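Long-range contacts in glycoside hydrolase (Streptococcus pneumoniae serotype 4, PDB 6ORH), which probably hydrolyses alpha-L-fucosidic bonds in host glycans, as a family 29 glycoside hydrolase active in the breakdown of host carbohydrate antigens: residues A[82-86]-A[103-107]; A[114-120]-A[159-163]; A[124-128]-A[142-146]; A[150-155]-A[191-196]. The protein carries 2 engineered substitutions. All blocks are in the same frame, centred on the assembly; numbering follows the deposited sequence. Where two conformers were deposited one is given.

Contact 1: residues A[82-86]-A[103-107]; sequences VLYPT and GDLLL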
loop_
_atom_site.group_PDB
_atom_site.type_symbol
_atom_site.label_atom_id
_atom_site.label_comp_id
_atom_site.label_asym_id
_atom_site.label_seq_id
_atom_site.Cartn_x
_atom_site.Cartn_y
_atom_site.Cartn_z
ATOM N N VAL A 82 -27.033 26.755 10.574
ATOM C CA VAL A 82 -26.015 27.657 10.054
ATOM C C VAL A 82 -25.296 28.338 11.220
ATOM O O VAL A 82 -25.944 28.828 12.140
ATOM C CB VAL A 82 -26.659 28.635 9.058
ATOM C CG1 VAL A 82 -25.617 29.566 8.460
ATOM C CG2 VAL A 82 -27.388 27.874 7.941
ATOM N N LEU A 83 -23.952 28.360 11.208
ATOM C CA LEU A 83 -23.180 28.749 12.388
ATOM C C LEU A 83 -22.701 30.206 12.282
ATOM O O LEU A 83 -21.808 30.637 13.023
ATOM C CB LEU A 83 -22.007 27.767 12.544
ATOM C CG LEU A 83 -22.443 26.323 12.816
ATOM C CD1 LEU A 83 -21.224 25.419 12.846
ATOM C CD2 LEU A 83 -23.178 26.223 14.155
ATOM N N TYR A 84 -23.280 30.952 11.331
ATOM C CA TYR A 84 -23.093 32.398 11.261
ATOM C C TYR A 84 -24.488 32.982 11.063
ATOM O O TYR A 84 -25.392 32.281 10.624
ATOM C CB TYR A 84 -22.105 32.799 10.156
ATOM C CG TYR A 84 -22.626 32.659 8.744
ATOM C CD1 TYR A 84 -22.589 31.434 8.081
ATOM C CD2 TYR A 84 -23.201 33.744 8.071
ATOM C CE1 TYR A 84 -23.082 31.309 6.789
ATOM C CE2 TYR A 84 -23.704 33.624 6.782
ATOM C CZ TYR A 84 -23.662 32.393 6.141
ATOM O OH TYR A 84 -24.193 32.276 4.884
ATOM N N PRO A 85 -24.718 34.267 11.412
ATOM C CA PRO A 85 -26.047 34.877 11.295
ATOM C C PRO A 85 -26.507 35.239 9.883
ATOM O O PRO A 85 -26.681 36.405 9.513
ATOM C CB PRO A 85 -25.909 36.057 12.277
ATOM C CG PRO A 85 -24.484 36.463 12.118
ATOM C CD PRO A 85 -23.723 35.150 12.039
ATOM N N THR A 86 -26.715 34.201 9.080
ATOM C CA THR A 86 -27.168 34.363 7.714
ATOM C C THR A 86 -28.501 35.118 7.671
ATOM O O THR A 86 -29.329 34.989 8.575
ATOM C CB THR A 86 -27.345 32.978 7.066
ATOM O OG1 THR A 86 -27.814 33.111 5.732
ATOM C CG2 THR A 86 -28.216 32.020 7.861
ATOM N N GLY A 103 -24.032 35.574 18.217
ATOM C CA GLY A 103 -22.792 34.846 17.943
ATOM C C GLY A 103 -22.562 34.659 16.447
ATOM O O GLY A 103 -23.493 34.646 15.635
ATOM N N ASP A 104 -21.281 34.595 16.068
ATOM C CA ASP A 104 -20.953 34.358 14.678
ATOM C C ASP A 104 -19.657 33.554 14.660
ATOM O O ASP A 104 -18.590 34.126 14.858
ATOM C CB ASP A 104 -20.847 35.689 13.912
ATOM C CG ASP A 104 -20.491 35.537 12.443
ATOM O OD1 ASP A 104 -20.016 34.441 12.072
ATOM O OD2 ASP A 104 -20.687 36.502 11.677
ATOM N N LEU A 105 -19.754 32.225 14.454
ATOM C CA LEU A 105 -18.571 31.384 14.615
ATOM C C LEU A 105 -17.612 31.640 13.455
ATOM O O LEU A 105 -16.401 31.602 13.643
ATOM C CB LEU A 105 -18.988 29.910 14.696
ATOM C CG LEU A 105 -17.822 28.943 14.920
ATOM C CD1 LEU A 105 -17.096 29.230 16.252
ATOM C CD2 LEU A 105 -18.319 27.502 14.851
ATOM N N LEU A 106 -18.155 31.924 12.260
ATOM C CA LEU A 106 -17.289 32.210 11.125
ATOM C C LEU A 106 -16.469 33.473 11.389
ATOM O O LEU A 106 -15.288 33.496 11.067
ATOM C CB LEU A 106 -18.102 32.263 9.823
ATOM C CG LEU A 106 -17.295 32.559 8.555
ATOM C CD1 LEU A 106 -16.199 31.525 8.331
ATOM C CD2 LEU A 106 -18.215 32.604 7.349
ATOM N N LEU A 107 -17.095 34.492 12.011
ATOM C CA LEU A 107 -16.349 35.695 12.363
ATOM C C LEU A 107 -15.284 35.385 13.414
ATOM O O LEU A 107 -14.140 35.839 13.272
ATOM C CB LEU A 107 -17.326 36.745 12.904
ATOM C CG LEU A 107 -16.669 38.081 13.260
ATOM C CD1 LEU A 107 -16.106 38.743 12.015
ATOM C CD2 LEU A 107 -17.699 39.002 13.911
#
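Leu83 O accepts the amide of Leu105, the first residue of helix 105-116, in a backbone hydrogen bond of 3.0 Å between Leu105 N and Leu83 O. Beside this bond the two leucine side chains lie side by side and point the same way, meeting through Leu83 CD1 and Leu105 CD2 at 4.1 Å. On the neighbouring residues the carboxylate of Asp104 is wedged against the loop: its OD1 comes within 3.3 Å of Tyr84 CB, and its CG, also at 3.3 Å, rests on Pro85 CD, the proline ring and the aspartate side chain crossing at about a right angle. Tyr84 CB also packs on Leu106 CB.

The next shell fixes these groups. Asp104 turns back over the helix start and takes the amide of Leu107, with 2.9 Å from Leu107 N to Asp104 OD1, the donor standing above the carboxylate plane rather than in it. Its other oxygen, OD2, is held by Tyr159 OH. Tyr84 has CG between its backbone N and carbonyl carbon (chi1 73°), which carries the ring away from 103-107 to Glu152, where OH is bonded. Pro85 centres an inverse gamma turn closed by Thr86 N and Tyr84 O. Asp104 is thus a classic helix N-cap, here buttressed by a turn in the long loop between strand 70-74 and helix 105-116 of the TIM-barrel domain.

Contact 2: residues A[114-120]-A[159-163]; sequences TEFDMDM and YGNAG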
loop_
_atom_site.group_PDB
_atom_site.type_symbol
_atom_site.label_atom_id
_atom_site.label_comp_id
_atom_site.label_asym_id
_atom_site.label_seq_id
_atom_site.Cartn_x
_atom_site.Cartn_y
_atom_site.Cartn_z
ATOM N N THR A 114 -7.018 35.501 10.861
ATOM C CA THR A 114 -6.338 36.672 10.326
ATOM C C THR A 114 -5.111 37.021 11.188
ATOM O O THR A 114 -4.006 37.270 10.670
ATOM C CB THR A 114 -7.338 37.817 10.189
ATOM O OG1 THR A 114 -8.349 37.391 9.256
ATOM C CG2 THR A 114 -6.689 39.092 9.702
ATOM N N GLU A 115 -5.306 36.973 12.506
ATOM C CA GLU A 115 -4.219 37.289 13.432
ATOM C C GLU A 115 -3.021 36.362 13.221
ATOM O O GLU A 115 -1.855 36.809 13.212
ATOM C CB GLU A 115 -4.731 37.196 14.867
ATOM C CG GLU A 115 -3.638 37.531 15.878
ATOM C CD GLU A 115 -3.984 37.320 17.338
ATOM O OE1 GLU A 115 -5.134 36.980 17.662
ATOM O OE2 GLU A 115 -3.063 37.524 18.159
ATOM N N PHE A 116 -3.301 35.074 12.992
ATOM C CA PHE A 116 -2.268 34.049 12.899
ATOM C C PHE A 116 -1.834 33.780 11.455
ATOM O O PHE A 116 -0.987 32.910 11.226
ATOM C CB PHE A 116 -2.737 32.762 13.586
ATOM C CG PHE A 116 -2.604 32.810 15.087
ATOM C CD1 PHE A 116 -3.610 33.353 15.876
ATOM C CD2 PHE A 116 -1.465 32.313 15.708
ATOM C CE1 PHE A 116 -3.483 33.416 17.258
ATOM C CE2 PHE A 116 -1.352 32.341 17.092
ATOM C CZ PHE A 116 -2.354 32.904 17.855
ATOM N N ASP A 117 -2.405 34.521 10.484
ATOM C CA ASP A 117 -2.136 34.255 9.072
ATOM C C ASP A 117 -2.360 32.770 8.781
ATOM O O ASP A 117 -1.526 32.086 8.188
ATOM C CB ASP A 117 -0.723 34.681 8.655
ATOM C CG ASP A 117 -0.533 34.706 7.148
ATOM O OD1 ASP A 117 -1.554 34.807 6.424
ATOM O OD2 ASP A 117 0.636 34.573 6.697
ATOM N N MET A 118 -3.531 32.284 9.213
ATOM C CA MET A 118 -4.000 30.928 8.960
ATOM C C MET A 118 -4.983 30.990 7.795
ATOM O O MET A 118 -6.005 31.665 7.885
ATOM C CB MET A 118 -4.741 30.386 10.187
ATOM C CG MET A 118 -5.380 29.020 9.964
ATOM S SD MET A 118 -4.247 27.671 9.787
ATOM C CE MET A 118 -3.714 27.448 11.488
ATOM N N ASP A 119 -4.637 30.360 6.660
ATOM C CA ASP A 119 -5.579 30.364 5.547
ATOM C C ASP A 119 -6.878 29.672 5.941
ATOM O O ASP A 119 -6.893 28.798 6.827
ATOM C CB ASP A 119 -4.978 29.705 4.309
ATOM C CG ASP A 119 -3.866 30.544 3.688
ATOM O OD1 ASP A 119 -3.721 31.743 3.996
ATOM O OD2 ASP A 119 -3.141 29.980 2.886
ATOM N N MET A 120 -7.984 30.101 5.295
ATOM C CA MET A 120 -9.334 29.664 5.648
ATOM C C MET A 120 -9.987 28.869 4.513
ATOM O O MET A 120 -9.803 29.173 3.330
ATOM C CB MET A 120 -10.214 30.875 6.006
ATOM C CG MET A 120 -9.949 31.454 7.406
ATOM S SD MET A 120 -10.452 30.321 8.722
ATOM C CE MET A 120 -12.247 30.377 8.659
ATOM N N TYR A 159 -14.684 37.987 6.907
ATOM C CA TYR A 159 -14.588 36.528 6.912
ATOM C C TYR A 159 -13.371 36.095 6.113
ATOM O O TYR A 159 -12.978 36.788 5.187
ATOM C CB TYR A 159 -15.839 35.904 6.275
ATOM C CG TYR A 159 -17.130 36.068 7.032
ATOM C CD1 TYR A 159 -17.159 36.199 8.423
ATOM C CD2 TYR A 159 -18.341 36.050 6.340
ATOM C CE1 TYR A 159 -18.365 36.298 9.107
ATOM C CE2 TYR A 159 -19.552 36.152 7.016
ATOM C CZ TYR A 159 -19.560 36.266 8.399
ATOM O OH TYR A 159 -20.747 36.367 9.072
ATOM N N GLY A 160 -12.756 34.964 6.500
ATOM C CA GLY A 160 -11.568 34.511 5.802
ATOM C C GLY A 160 -10.326 35.019 6.514
ATOM O O GLY A 160 -10.432 35.664 7.560
ATOM N N ASN A 161 -9.180 34.747 5.893
ATOM C CA ASN A 161 -7.901 35.282 6.331
ATOM C C ASN A 161 -7.748 36.631 5.633
ATOM O O ASN A 161 -7.446 36.672 4.448
ATOM C CB ASN A 161 -6.788 34.304 5.954
ATOM C CG ASN A 161 -5.401 34.814 6.305
ATOM O OD1 ASN A 161 -5.285 35.810 7.003
ATOM N ND2 ASN A 161 -4.366 34.083 5.920
ATOM N N ALA A 162 -8.019 37.726 6.373
ATOM C CA ALA A 162 -8.009 39.075 5.794
ATOM C C ALA A 162 -8.889 39.133 4.551
ATOM O O ALA A 162 -8.454 39.603 3.502
ATOM C CB ALA A 162 -6.590 39.530 5.507
ATOM N N GLY A 163 -10.093 38.555 4.670
ATOM C CA GLY A 163 -11.076 38.599 3.602
ATOM C C GLY A 163 -10.882 37.543 2.523
ATOM O O GLY A 163 -11.643 37.508 1.551
HETATM O O HOH W 1 -3.473 37.636 7.862
#
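Gly160 begins the contact by packing its backbone against the side chain of Met120, in the conformer described here, through Met120 CB and CG. The glycine adopts a positive phi of 94°.

Asn161 follows and makes the largest share of the contact. Its amide reaches into the turn between helix 105-116 and strand 119-124, carried there by a side chain that extends directly away from its own backbone nitrogen (chi1 177°), and CB sits 3.4 Å from Met118 O. The ND2 group gives one bond to each of two carboxylates. Asp117 OD1 lies 2.9 Å from Asn161 ND2 in a nearly straight bond (170°), met on its anti side and somewhat out of the carboxylate plane; Asp119 OD1, at 3.1 Å from Asn161 ND2, uses its anti lone pair in a more bent one. Both acceptors lie close to the amide plane. At the other end of the amide, a water donates to Asn161 OD1 and to Thr114 O, the carbonyl that also receives Asp117 N in the Schellman motif ending the helix.

Ala162 then turns its amide to Thr114, with 2.9 Å between Ala162 N and Thr114 OG1, while its CB packs on Thr114 CG2. Ser110 O is a further partner of the threonine hydroxyl.

Two direct bonds and a water thus fix the rotation of the buried amide. Its NH2 bridges two acidic side chains that would probably repel one another if both are ionised, so the loop appears to ease the charge at this helix-to-strand turn.

Contact 3: residues A[124-128]-A[142-146]; sequences LSPWD and YNAYY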
loop_
_atom_site.group_PDB
_atom_site.type_symbol
_atom_site.label_atom_id
_atom_site.label_comp_id
_atom_site.label_asym_id
_atom_site.label_seq_id
_atom_site.Cartn_x
_atom_site.Cartn_y
_atom_site.Cartn_z
ATOM N N LEU A 124 -19.861 24.145 3.352
ATOM C CA LEU A 124 -21.278 24.479 3.354
ATOM C C LEU A 124 -22.004 23.308 2.704
ATOM O O LEU A 124 -21.882 23.106 1.495
ATOM C CB LEU A 124 -21.469 25.761 2.531
ATOM C CG LEU A 124 -22.871 26.368 2.496
ATOM C CD1 LEU A 124 -23.220 27.019 3.833
ATOM C CD2 LEU A 124 -22.909 27.440 1.389
ATOM N N SER A 125 -22.712 22.508 3.505
ATOM C CA SER A 125 -23.237 21.256 2.970
ATOM C C SER A 125 -24.235 21.447 1.814
ATOM O O SER A 125 -25.277 22.082 2.001
ATOM C CB SER A 125 -23.844 20.425 4.076
ATOM O OG SER A 125 -24.407 19.215 3.541
ATOM N N PRO A 126 -24.037 20.845 0.618
ATOM C CA PRO A 126 -25.094 20.860 -0.406
ATOM C C PRO A 126 -26.365 20.154 0.084
ATOM O O PRO A 126 -27.449 20.730 -0.040
ATOM C CB PRO A 126 -24.422 20.157 -1.600
ATOM C CG PRO A 126 -22.956 20.486 -1.377
ATOM C CD PRO A 126 -22.779 20.249 0.118
ATOM N N TRP A 127 -26.243 18.916 0.595
ATOM C CA TRP A 127 -27.427 18.281 1.199
ATOM C C TRP A 127 -27.859 19.083 2.430
ATOM O O TRP A 127 -27.044 19.332 3.337
ATOM C CB TRP A 127 -27.109 16.817 1.553
ATOM C CG TRP A 127 -28.218 16.104 2.274
ATOM C CD1 TRP A 127 -29.560 16.309 2.156
ATOM C CD2 TRP A 127 -28.040 15.092 3.278
ATOM N NE1 TRP A 127 -30.232 15.486 3.028
ATOM C CE2 TRP A 127 -29.332 14.716 3.713
ATOM C CE3 TRP A 127 -26.927 14.427 3.797
ATOM C CZ2 TRP A 127 -29.511 13.724 4.679
ATOM C CZ3 TRP A 127 -27.098 13.455 4.764
ATOM C CH2 TRP A 127 -28.387 13.098 5.186
ATOM N N ASP A 128 -29.148 19.470 2.472
ATOM C CA ASP A 128 -29.671 20.218 3.604
ATOM C C ASP A 128 -30.954 19.534 4.083
ATOM O O ASP A 128 -31.980 19.598 3.388
ATOM C CB ASP A 128 -29.928 21.673 3.178
ATOM C CG ASP A 128 -30.200 22.592 4.345
ATOM O OD1 ASP A 128 -30.939 22.177 5.264
ATOM O OD2 ASP A 128 -29.655 23.710 4.340
ATOM N N TYR A 142 -33.751 26.225 -3.849
ATOM C CA TYR A 142 -32.708 25.747 -2.943
ATOM C C TYR A 142 -31.348 26.214 -3.457
ATOM O O TYR A 142 -30.508 26.679 -2.658
ATOM C CB TYR A 142 -32.669 24.216 -2.765
ATOM C CG TYR A 142 -31.526 23.830 -1.857
ATOM C CD1 TYR A 142 -31.558 24.111 -0.502
ATOM C CD2 TYR A 142 -30.326 23.344 -2.381
ATOM C CE1 TYR A 142 -30.466 23.878 0.334
ATOM C CE2 TYR A 142 -29.235 23.078 -1.559
ATOM C CZ TYR A 142 -29.292 23.371 -0.206
ATOM O OH TYR A 142 -28.216 23.125 0.618
ATOM N N ASN A 143 -31.155 26.084 -4.775
ATOM C CA ASN A 143 -29.901 26.554 -5.373
ATOM C C ASN A 143 -29.674 28.039 -5.095
ATOM O O ASN A 143 -28.531 28.446 -4.853
ATOM C CB ASN A 143 -29.841 26.263 -6.868
ATOM C CG ASN A 143 -29.402 24.836 -7.090
ATOM O OD1 ASN A 143 -28.234 24.511 -6.888
ATOM N ND2 ASN A 143 -30.326 23.983 -7.512
ATOM N N ALA A 144 -30.737 28.863 -5.165
ATOM C CA ALA A 144 -30.584 30.287 -4.876
ATOM C C ALA A 144 -30.215 30.542 -3.411
ATOM O O ALA A 144 -29.456 31.465 -3.115
ATOM C CB ALA A 144 -31.829 31.053 -5.301
ATOM N N TYR A 145 -30.743 29.721 -2.495
ATOM C CA TYR A 145 -30.418 29.787 -1.076
ATOM C C TYR A 145 -28.925 29.490 -0.891
ATOM O O TYR A 145 -28.203 30.259 -0.235
ATOM C CB TYR A 145 -31.289 28.778 -0.307
ATOM C CG TYR A 145 -30.905 28.528 1.131
ATOM C CD1 TYR A 145 -30.995 29.544 2.075
ATOM C CD2 TYR A 145 -30.401 27.303 1.565
ATOM C CE1 TYR A 145 -30.657 29.328 3.395
ATOM C CE2 TYR A 145 -30.067 27.073 2.896
ATOM C CZ TYR A 145 -30.162 28.108 3.813
ATOM O OH TYR A 145 -29.825 27.947 5.126
ATOM N N TYR A 146 -28.485 28.380 -1.492
ATOM C CA TYR A 146 -27.079 27.971 -1.388
ATOM C C TYR A 146 -26.160 29.075 -1.910
ATOM O O TYR A 146 -25.177 29.454 -1.247
ATOM C CB TYR A 146 -26.855 26.615 -2.081
ATOM C CG TYR A 146 -25.515 25.994 -1.757
ATOM C CD1 TYR A 146 -24.384 26.361 -2.482
ATOM C CD2 TYR A 146 -25.390 25.039 -0.768
ATOM C CE1 TYR A 146 -23.144 25.811 -2.187
ATOM C CE2 TYR A 146 -24.158 24.474 -0.458
ATOM C CZ TYR A 146 -23.032 24.897 -1.152
ATOM O OH TYR A 146 -21.802 24.338 -0.892
HETATM O O HOH W 2 -30.275 25.537 6.182
#
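At the C-terminal end of barrel strand 119-124, the chain passes into the loop leading to helix 139-154, and that helix leans on it through three tyrosines. Tyr146 and Leu124 come from opposite directions: the methyl CD2 of Leu124 sits over one face of the ring, 3.8 Å from the Tyr146 centroid and 17° off its normal, a CH-pi contact. The same tyrosine reaches past the leucine to its backbone, where Tyr146 OH donates to Leu124 O at 2.7 Å. Leu124 O and Ser125 O both lie at the ring edge, in its plane, and Pro126 CG runs beside the ring at 4.3 Å from Tyr146 CE2. Trp188 stacks on Tyr146.

One turn back along the helix, a chi1 of 178° points the ring of Tyr142 out towards the loop, where its hydroxyl gives a weak hydrogen bond to the carbonyl of Pro126, with 2.6 Å between Tyr142 OH and Pro126 O. Asp128 CB packs against this ring, 3.6 Å from Tyr142 CE1. The carboxylate continues to Tyr145, whose ring edge it meets with OD2 at 3.7 Å from Tyr145 CE2, and a water accepts a hydrogen bond from Tyr145 OH and donates one to Asp128 OD2. Lys76 pairs with that carboxylate in a salt bridge and also donates to Ser125 O.

Trp127 points away from the helix, its side chain about 6 Å from a bound fucose. This is the beta-alpha segment of a TIM barrel, the strand-end loop that brings Trp127 near the glycan being backed by its own helix.

Contact 4: residues A[150-155]-A[191-196]; sequences LKEILS and TIRDLQ. With EDO (1,2-ethanediol), chain F.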
loop_
_atom_site.group_PDB
_atom_site.type_symbol
_atom_site.label_atom_id
_atom_site.label_comp_id
_atom_site.label_asym_id
_atom_site.label_seq_id
_atom_site.Cartn_x
_atom_site.Cartn_y
_atom_site.Cartn_z
ATOM N N LEU A 150 -23.169 31.371 -0.265
ATOM C CA LEU A 150 -21.822 31.528 -0.811
ATOM C C LEU A 150 -21.468 33.020 -0.874
ATOM O O LEU A 150 -20.353 33.402 -0.496
ATOM C CB LEU A 150 -21.701 30.903 -2.203
ATOM C CG LEU A 150 -21.687 29.368 -2.286
ATOM C CD1 LEU A 150 -21.586 28.931 -3.739
ATOM C CD2 LEU A 150 -20.524 28.806 -1.479
ATOM N N LYS A 151 -22.405 33.857 -1.374
ATOM C CA LYS A 151 -22.141 35.284 -1.529
ATOM C C LYS A 151 -21.926 35.937 -0.166
ATOM O O LYS A 151 -21.002 36.734 0.009
ATOM C CB LYS A 151 -23.318 35.926 -2.276
ATOM C CG LYS A 151 -23.313 35.558 -3.758
ATOM C CD LYS A 151 -24.520 36.105 -4.507
ATOM C CE LYS A 151 -24.476 35.783 -5.986
ATOM N NZ LYS A 151 -25.670 36.352 -6.658
ATOM N N GLU A 152 -22.768 35.601 0.815
ATOM C CA GLU A 152 -22.632 36.152 2.159
ATOM C C GLU A 152 -21.257 35.838 2.738
ATOM O O GLU A 152 -20.646 36.675 3.412
ATOM C CB GLU A 152 -23.589 35.482 3.138
ATOM C CG GLU A 152 -24.958 36.073 3.097
ATOM C CD GLU A 152 -25.892 35.511 4.155
ATOM O OE1 GLU A 152 -25.876 34.277 4.398
ATOM O OE2 GLU A 152 -26.614 36.328 4.766
ATOM N N ILE A 153 -20.787 34.618 2.492
ATOM C CA ILE A 153 -19.571 34.161 3.150
ATOM C C ILE A 153 -18.368 34.762 2.433
ATOM O O ILE A 153 -17.396 35.186 3.092
ATOM C CB ILE A 153 -19.525 32.618 3.127
ATOM C CG1 ILE A 153 -20.625 32.039 4.035
ATOM C CG2 ILE A 153 -18.138 32.115 3.520
ATOM C CD1 ILE A 153 -20.975 30.573 3.714
ATOM N N LEU A 154 -18.413 34.723 1.092
ATOM C CA LEU A 154 -17.212 34.962 0.308
ATOM C C LEU A 154 -17.035 36.428 -0.113
ATOM O O LEU A 154 -15.998 36.758 -0.709
ATOM C CB LEU A 154 -17.184 34.031 -0.910
ATOM C CG LEU A 154 -17.264 32.535 -0.595
ATOM C CD1 LEU A 154 -17.449 31.753 -1.890
ATOM C CD2 LEU A 154 -16.004 32.036 0.154
ATOM N N SER A 155 -18.028 37.293 0.187
ATOM C CA SER A 155 -17.919 38.709 -0.165
ATOM C C SER A 155 -17.637 39.604 1.042
ATOM O O SER A 155 -17.548 40.818 0.866
ATOM C CB SER A 155 -19.172 39.198 -0.849
ATOM O OG SER A 155 -20.195 39.282 0.127
ATOM N N THR A 191 -19.607 32.312 -9.158
ATOM C CA THR A 191 -19.660 33.232 -8.037
ATOM C C THR A 191 -18.383 33.107 -7.200
ATOM O O THR A 191 -17.862 34.108 -6.703
ATOM C CB THR A 191 -20.930 33.039 -7.193
ATOM O OG1 THR A 191 -21.978 33.706 -7.905
ATOM C CG2 THR A 191 -20.849 33.640 -5.808
ATOM N N ILE A 192 -17.939 31.862 -6.980
ATOM C CA ILE A 192 -16.721 31.662 -6.191
ATOM C C ILE A 192 -15.545 32.376 -6.860
ATOM O O ILE A 192 -14.743 33.019 -6.171
ATOM C CB ILE A 192 -16.465 30.170 -5.896
ATOM C CG1 ILE A 192 -17.603 29.629 -5.023
ATOM C CG2 ILE A 192 -15.097 29.952 -5.244
ATOM C CD1 ILE A 192 -17.623 28.118 -4.948
ATOM N N ARG A 193 -15.447 32.283 -8.190
ATOM C CA ARG A 193 -14.370 32.977 -8.887
ATOM C C ARG A 193 -14.548 34.490 -8.738
ATOM O O ARG A 193 -13.606 35.235 -8.453
ATOM C CB ARG A 193 -14.382 32.586 -10.366
ATOM C CG ARG A 193 -13.740 31.238 -10.658
ATOM C CD ARG A 193 -13.570 30.921 -12.136
ATOM N NE ARG A 193 -14.784 30.924 -12.942
ATOM C CZ ARG A 193 -15.598 29.885 -13.088
ATOM N NH1 ARG A 193 -15.353 28.746 -12.460
ATOM N NH2 ARG A 193 -16.664 29.999 -13.854
ATOM N N ASP A 194 -15.772 34.960 -8.969
ATOM C CA ASP A 194 -16.039 36.392 -8.960
ATOM C C ASP A 194 -15.583 36.987 -7.631
ATOM O O ASP A 194 -15.046 38.095 -7.587
ATOM C CB ASP A 194 -17.535 36.700 -9.087
ATOM C CG ASP A 194 -18.172 36.466 -10.447
ATOM O OD1 ASP A 194 -17.426 36.338 -11.458
ATOM O OD2 ASP A 194 -19.430 36.394 -10.487
ATOM N N LEU A 195 -15.774 36.239 -6.534
ATOM C CA LEU A 195 -15.520 36.788 -5.204
ATOM C C LEU A 195 -14.145 36.412 -4.646
ATOM O O LEU A 195 -13.646 37.134 -3.768
ATOM C CB LEU A 195 -16.632 36.327 -4.255
ATOM C CG LEU A 195 -18.029 36.831 -4.596
ATOM C CD1 LEU A 195 -19.004 36.291 -3.586
ATOM C CD2 LEU A 195 -18.058 38.368 -4.526
ATOM N N GLN A 196 -13.581 35.293 -5.111
ATOM C CA GLN A 196 -12.380 34.732 -4.501
ATOM C C GLN A 196 -11.358 34.222 -5.515
ATOM O O GLN A 196 -10.427 33.513 -5.135
ATOM C CB GLN A 196 -12.762 33.687 -3.438
ATOM C CG GLN A 196 -13.497 34.261 -2.233
ATOM C CD GLN A 196 -12.600 35.032 -1.283
ATOM O OE1 GLN A 196 -11.377 34.860 -1.298
ATOM N NE2 GLN A 196 -13.192 35.873 -0.444
HETATM C C1 EDO F . -14.542 24.126 -13.217
HETATM O O1 EDO F . -15.591 23.420 -13.861
HETATM C C2 EDO F . -14.617 25.580 -13.476
HETATM O O2 EDO F . -15.926 26.073 -13.784
HETATM O O HOH W 3 -14.272 39.115 -2.073
#
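Two outer helices of the TIM barrel, 139-154 and 185-196, meet here near their C-terminal ends; their segments 150-154 and 191-196 run almost parallel, crossing at -19° with segment axes 10.0 Å apart. Leu154 lies at the middle of the interface: its CD1 touches Ile192 CG1 at 3.8 Å, and its CB is 3.9 Å from Leu195 CD1. A turn earlier, the methyls Leu150 CD1 and Ile192 CD1 extend the apolar seam towards strand 119-124, where Leu124 packs on Leu150. On the outer side the extended chain of Lys151 crosses Thr191 at about a right angle, Lys151 CG lying 3.7 Å from Thr191 CG2.

Successive helices round a barrel of this kind run in the same direction because each follows a parallel strand, and strand 167-169 lies between these two in the chain. At their C-terminal ends the seam turns polar. Gln196 bends at chi2 (-74°), which brings its amide across to the last turn of the other helix, with 3.0 Å from Gln196 NE2 to Leu154 O; the acceptor lies near the amide plane. Gln196 OE1 accepts from Phe165 N, and NE2 gives a second bond to Gly163 O, tying in the loop that leads from helix 139-154 to strand 167-169. Ser155 OG donates back to Lys151 O at 2.7 Å, while Ser155 CB packs on Leu195 CD2.

All four contacts lie in the TIM-barrel domain, with centres 14 to 24 Å apart. Contact 1 comes first along the chain, at the start of helix 105-116; contact 2 lies at the other end of that helix and at the beginning of strand 119-124. Contact 3 is nested in the loop that contact 2 closes, and shares helix 139-154 with contact 4, whose segments alternate with those of contact 2. Side-chain hydrogen bonds tie contact 1 to contact 2 and contact 4 to both, while contacts 3 and 4 meet through apolar packing. Together they knit consecutive beta-alpha units, with contact 3 close to the bound sugars.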